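Local coordinates for protein transcriptional repressor (Vibrio fischeri, PDB 3KV1) that probably represses transcription as a SorC-family regulator, with this domain probably binding a sugar ligand, at residues A[101-104]-A[105-109]; A[137-140]-A[141-145]; A[239-243]-A[244-248]. All blocks are in the same frame, centred on the assembly; numbering follows the deposited sequence.

Interaction 1. Residues A[101-104]-A[105-109]; sequences DHIC and RRLAK
D101 and R105 form an i/i+4 salt bridge along helix 100-111, which packs on strands 58-61 and 83-86 of the mixed sheet in a putative, Rossmann-like sugar-binding domain. R105 NH1 donates to D101 OD2 at 2.9 Å. The oxygen lies at the edge of the guanidinium, near its plane, but the nitrogen comes to it from above the carboxylate plane, 49° out; the N-H...O angle is 132°, a bent bond. D101 sends CG away from its own backbone N (chi1 175°), which brings the carboxylate up beside R105, whose chain folds back at chi2 and chi3 to meet it. The same guanidinium slides over one face of the H102 imidazole, NH1 standing 4.0 Å above the H102 ring plane near its rim; the two flat groups are tilted against each other, an overlap rather than a parallel stack. At the in-plane edge of that ring a water sits 2.8 Å from H102 ND1. This water also takes a weak bond from R106 NH1, joining two successive turns. Beyond lies the second shell. OD2 of D101 also accepts from the hydroxyl of Y119 of the second subunit, OD1 meets T117 of its own chain, and R105 NH2 donates to the carbonyl of S115 of the second subunit, so the pair is gripped from both chains at the dimer contact. R106 NE pairs with D72, tying its turn to helix 65-72. On the buried side, I103 and L107 run alongside each other, I103 CG2 3.9 Å from L107 CD1, facing V61 and, for L107, F84. L107 N also bonds to I103 O at 2.8 Å, and L107 CG closes to 3.3 Å from I103 O.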
# COMPACT_ATOMS: atom_id res chain seq x y z
N ASP A 101 2.45 2.58 -6.18
CA ASP A 101 2.72 2.61 -4.76
C ASP A 101 4.24 2.53 -4.50
O ASP A 101 4.79 3.30 -3.69
CB ASP A 101 1.98 1.43 -4.11
CG ASP A 101 2.28 1.28 -2.68
OD1 ASP A 101 2.31 2.34 -2.01
OD2 ASP A 101 2.47 0.11 -2.24
N HIS A 102 4.92 1.57 -5.13
CA HIS A 102 6.37 1.47 -4.97
C HIS A 102 7.08 2.75 -5.41
O HIS A 102 7.96 3.25 -4.72
CB HIS A 102 6.93 0.30 -5.79
CG HIS A 102 6.66 -1.04 -5.18
ND1 HIS A 102 7.44 -1.58 -4.18
CD2 HIS A 102 5.70 -1.96 -5.45
CE1 HIS A 102 6.97 -2.76 -3.85
NE2 HIS A 102 5.91 -3.02 -4.60
N ILE A 103 6.64 3.31 -6.54
CA ILE A 103 7.20 4.57 -7.02
C ILE A 103 7.00 5.69 -6.00
O ILE A 103 7.93 6.44 -5.72
CB ILE A 103 6.63 4.96 -8.38
CG1 ILE A 103 6.96 3.84 -9.41
CG2 ILE A 103 7.20 6.30 -8.82
CD1 ILE A 103 6.17 4.02 -10.78
N CYS A 104 5.80 5.78 -5.41
CA CYS A 104 5.55 6.85 -4.44
C CYS A 104 6.49 6.68 -3.24
O CYS A 104 7.02 7.67 -2.70
CB CYS A 104 4.10 6.79 -3.91
SG CYS A 104 2.91 7.41 -5.17
N ARG A 105 6.67 5.44 -2.80
CA ARG A 105 7.58 5.22 -1.67
C ARG A 105 9.01 5.68 -1.97
O ARG A 105 9.68 6.29 -1.12
CB ARG A 105 7.53 3.74 -1.21
CG ARG A 105 6.24 3.48 -0.41
CD ARG A 105 5.63 2.09 -0.60
NE ARG A 105 6.58 1.00 -0.46
CZ ARG A 105 6.27 -0.28 -0.66
NH1 ARG A 105 5.04 -0.63 -1.01
NH2 ARG A 105 7.20 -1.22 -0.51
N ARG A 106 9.46 5.39 -3.18
CA ARG A 106 10.81 5.80 -3.59
C ARG A 106 10.93 7.31 -3.75
O ARG A 106 11.93 7.91 -3.36
CB ARG A 106 11.23 5.07 -4.89
CG ARG A 106 11.38 3.56 -4.65
CD ARG A 106 12.40 2.92 -5.59
NE ARG A 106 11.99 3.03 -6.99
CZ ARG A 106 11.21 2.15 -7.61
NH1 ARG A 106 10.76 1.09 -6.95
NH2 ARG A 106 10.89 2.33 -8.89
N LEU A 107 9.90 7.91 -4.31
CA LEU A 107 9.82 9.39 -4.39
C LEU A 107 9.83 10.02 -3.00
O LEU A 107 10.54 10.98 -2.76
CB LEU A 107 8.59 9.82 -5.16
CG LEU A 107 8.58 9.58 -6.68
CD1 LEU A 107 7.19 9.85 -7.26
CD2 LEU A 107 9.68 10.46 -7.32
N ALA A 108 9.04 9.50 -2.06
CA ALA A 108 9.07 10.06 -0.71
C ALA A 108 10.45 9.99 -0.08
O ALA A 108 10.90 10.89 0.62
CB ALA A 108 7.99 9.34 0.19
N LYS A 109 11.16 8.90 -0.34
CA LYS A 109 12.48 8.79 0.23
C LYS A 109 13.43 9.81 -0.37
O LYS A 109 14.25 10.41 0.35
CB LYS A 109 13.01 7.38 0.04
CG LYS A 109 14.42 7.23 0.58
CD LYS A 109 14.92 5.79 0.50
CE LYS A 109 16.37 5.69 0.97
NZ LYS A 109 16.96 4.35 0.67
O HOH W 1 2.57 0.98 0.70
O HOH W 2 9.79 -0.07 -4.02

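Interaction 2. Residues A[137-140]-A[141-145]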
# COMPACT_ATOMS: atom_id res chain seq x y z
N ALA A 137 -15.24 3.62 1.15
CA ALA A 137 -14.77 4.86 1.78
C ALA A 137 -13.23 5.01 1.80
O ALA A 137 -12.71 6.11 1.60
CB ALA A 137 -15.35 5.02 3.18
N THR A 138 -12.50 3.93 2.04
CA THR A 138 -11.05 4.01 2.13
C THR A 138 -10.42 4.33 0.76
O THR A 138 -9.44 5.11 0.68
CB THR A 138 -10.47 2.70 2.67
OG1 THR A 138 -11.03 2.45 3.96
CG2 THR A 138 -8.94 2.78 2.73
N ILE A 139 -10.98 3.74 -0.30
CA ILE A 139 -10.52 3.96 -1.67
C ILE A 139 -10.91 5.38 -2.11
O ILE A 139 -10.09 6.10 -2.68
CB ILE A 139 -11.07 2.90 -2.65
CG1 ILE A 139 -10.28 1.61 -2.54
CG2 ILE A 139 -10.93 3.36 -4.11
CD1 ILE A 139 -10.47 0.86 -1.37
N LYS A 140 -12.13 5.80 -1.77
CA LYS A 140 -12.60 7.12 -2.19
C LYS A 140 -11.76 8.21 -1.56
O LYS A 140 -11.50 9.24 -2.19
CB LYS A 140 -14.09 7.33 -1.82
CG LYS A 140 -15.04 6.69 -2.79
CD LYS A 140 -16.50 6.72 -2.32
CE LYS A 140 -16.93 8.11 -1.89
NZ LYS A 140 -18.29 8.08 -1.25
N GLU A 141 -11.31 8.00 -0.33
CA GLU A 141 -10.57 9.03 0.36
C GLU A 141 -9.23 9.27 -0.34
O GLU A 141 -8.84 10.41 -0.56
CB GLU A 141 -10.32 8.73 1.84
CG GLU A 141 -9.72 9.93 2.56
CD GLU A 141 -9.47 9.68 4.04
OE1 GLU A 141 -10.37 9.12 4.72
OE2 GLU A 141 -8.39 10.07 4.53
N THR A 142 -8.54 8.19 -0.71
CA THR A 142 -7.24 8.35 -1.35
C THR A 142 -7.41 8.93 -2.74
O THR A 142 -6.63 9.79 -3.16
CB THR A 142 -6.46 7.01 -1.40
OG1 THR A 142 -6.23 6.58 -0.05
CG2 THR A 142 -5.10 7.21 -2.08
N LEU A 143 -8.41 8.46 -3.47
CA LEU A 143 -8.65 9.01 -4.81
C LEU A 143 -8.98 10.50 -4.73
O LEU A 143 -8.60 11.27 -5.61
CB LEU A 143 -9.76 8.26 -5.53
CG LEU A 143 -9.43 6.85 -5.98
CD1 LEU A 143 -10.62 6.30 -6.77
CD2 LEU A 143 -8.17 6.86 -6.83
N SER A 144 -9.67 10.92 -3.67
CA SER A 144 -9.94 12.34 -3.48
C SER A 144 -8.66 13.12 -3.20
O SER A 144 -8.49 14.23 -3.71
CB SER A 144 -10.98 12.60 -2.38
OG SER A 144 -12.28 12.36 -2.87
N GLN A 145 -7.75 12.54 -2.42
CA GLN A 145 -6.45 13.19 -2.20
C GLN A 145 -5.67 13.32 -3.53
O GLN A 145 -5.01 14.33 -3.80
CB GLN A 145 -5.61 12.43 -1.17
CG GLN A 145 -6.19 12.50 0.26
CD GLN A 145 -6.58 13.92 0.65
OE1 GLN A 145 -7.76 14.20 0.95
NE2 GLN A 145 -5.61 14.84 0.65
O HOH W 3 -6.76 3.85 -0.24
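The backbone N-H of S144 bonds to K140 O at 2.9 Å, one of four i/i+4 bonds that join 137-140 to 141-145 in the first turns of the alpha-helix 137-147. L143 N reaches I139 O at 3.0 Å and E141 N reaches A137 O at the same length, whereas T142 N to T138 O stretches to a weak 3.5 Å. In the conformer of S144 described here, one of two, its OG adds a weak and doubtful bond to K140 O. A water donates to T138 O at 3.1 Å and lies 2.8 Å from T142 OG1, linking the two residues; T142 OG1 also makes a weak bond to T117 O. At the start of the helix, T138 N bonds to H136. E141 extends its chain away from the turn, CG anti to the backbone N (chi1 -172°), and its OE1 meets H92 ND1 of the second subunit. H92 also packs on A137 and T138, so this end of the helix belongs to the dimer contact. Facing inward, I139 and L143 lie side by side and pack on L118 of their own chain, while I139 also touches P121 of the second subunit. Their own meeting is slight, one methyl against one methyl: I139 CG2 lies 4.0 Å from L143 CD1.

Interaction 3. Residues A[239-243]-A[244-248]; sequences GALRT and GVIDV
T243 OG1 and V245 N join the last turn of helix 234-242 to the loop that leads to strand 248-252 of the Rossmann-like sheet. T243 OG1 accepts from V245 N at 3.2 Å along an almost straight path (171°) and donates to A240 O at 2.7 Å, in the carbonyl plane. Chi1 of 63° sets the oxygen between the backbone N and carbonyl carbon, where it can serve both partners. This is the tight side. A240 O takes T243 N as well, and V245 CG2 presses within 3.3 Å of T243 OG1. Past the turn, I246 points its side chain back at the helix: CD1 lies 4.0 Å from both A240 CB and L241 CD2, and the I246 and L241 side chains cross at about a right angle. I246 also touches I156 and A226 of the sheet. The other side is looser. G244, exposed and at positive phi (85°), breaks the helical conformation, and its N bonds to L241 O at 3.1 Å from well above the carbonyl plane. A water bridges the turn, donating to L241 O and accepting from I246 N. R242 NH1 bonds to L197 O, and a glycerol, probably from the crystallisation liquor, lies near G244. One hydroxyl thus takes up both A240 O and V245 N, joining the last helical turn to the loop, while T243 O goes to R219.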
# COMPACT_ATOMS: atom_id res chain seq x y z
N GLY A 239 -2.18 11.56 -29.34
CA GLY A 239 -3.50 11.34 -28.74
C GLY A 239 -3.59 11.96 -27.35
O GLY A 239 -4.57 12.63 -27.01
N ALA A 240 -2.56 11.73 -26.54
CA ALA A 240 -2.54 12.24 -25.19
C ALA A 240 -2.55 13.78 -25.16
O ALA A 240 -3.27 14.37 -24.37
CB ALA A 240 -1.33 11.68 -24.42
N LEU A 241 -1.73 14.40 -26.01
CA LEU A 241 -1.72 15.85 -26.09
C LEU A 241 -3.09 16.37 -26.49
O LEU A 241 -3.54 17.38 -25.97
CB LEU A 241 -0.64 16.34 -27.04
CG LEU A 241 0.75 16.24 -26.44
CD1 LEU A 241 1.75 16.45 -27.58
CD2 LEU A 241 0.98 17.25 -25.30
N ARG A 242 -3.77 15.65 -27.37
CA ARG A 242 -5.07 16.11 -27.84
C ARG A 242 -6.15 16.08 -26.77
O ARG A 242 -7.17 16.77 -26.93
CB ARG A 242 -5.50 15.37 -29.12
CG ARG A 242 -4.64 15.83 -30.29
CD ARG A 242 -4.97 15.05 -31.53
NE ARG A 242 -4.24 15.54 -32.71
CZ ARG A 242 -3.94 14.78 -33.76
NH1 ARG A 242 -4.31 13.50 -33.78
NH2 ARG A 242 -3.29 15.30 -34.80
N THR A 243 -5.94 15.34 -25.67
CA THR A 243 -6.97 15.29 -24.62
C THR A 243 -7.05 16.62 -23.92
O THR A 243 -8.04 16.91 -23.27
CB THR A 243 -6.65 14.30 -23.49
OG1 THR A 243 -5.45 14.73 -22.82
CG2 THR A 243 -6.49 12.91 -24.03
N GLY A 244 -5.98 17.40 -24.01
CA GLY A 244 -5.91 18.71 -23.38
C GLY A 244 -5.47 18.69 -21.91
O GLY A 244 -5.38 19.74 -21.28
N VAL A 245 -5.22 17.51 -21.34
CA VAL A 245 -4.95 17.51 -19.90
C VAL A 245 -3.50 17.76 -19.51
O VAL A 245 -3.21 17.99 -18.31
CB VAL A 245 -5.44 16.24 -19.20
CG1 VAL A 245 -6.92 15.99 -19.51
CG2 VAL A 245 -4.60 15.06 -19.61
N ILE A 246 -2.59 17.71 -20.48
CA ILE A 246 -1.17 17.77 -20.14
C ILE A 246 -0.68 19.20 -19.98
O ILE A 246 -0.99 20.06 -20.82
CB ILE A 246 -0.35 17.06 -21.19
CG1 ILE A 246 -0.73 15.59 -21.21
CG2 ILE A 246 1.15 17.20 -20.89
CD1 ILE A 246 -0.03 14.83 -22.33
N ASP A 247 0.05 19.46 -18.89
CA ASP A 247 0.63 20.78 -18.69
C ASP A 247 2.13 20.83 -18.96
O ASP A 247 2.66 21.84 -19.45
CB ASP A 247 0.29 21.25 -17.30
CG ASP A 247 -1.21 21.20 -17.05
OD1 ASP A 247 -1.92 21.97 -17.75
OD2 ASP A 247 -1.68 20.37 -16.22
N VAL A 248 2.84 19.77 -18.60
CA VAL A 248 4.27 19.72 -18.82
C VAL A 248 4.60 18.42 -19.60
O VAL A 248 4.29 17.32 -19.12
CB VAL A 248 5.02 19.69 -17.49
CG1 VAL A 248 6.51 19.53 -17.72
CG2 VAL A 248 4.71 20.97 -16.65
O HOH W 4 -2.74 18.18 -23.38

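The three contacts come in series along one chain, all within the putative sugar-binding domain. Interactions 1 and 2 lie on helices 100-111 and 137-147, with centres about 18 Å apart and nearest atoms about 9 Å apart; both reach the second subunit and therefore take part in the dimer contact. Interaction 3, about 25 Å from each between centres, lies across the chain's centre from interaction 1 and meets no other chain. There helix 234-242 gives way to strand 248-252, which pairs in parallel with strands 24-28 and 223-227. One sheet links all three regions, so the domain has two helices at its dimer face and a helix-to-strand turn within.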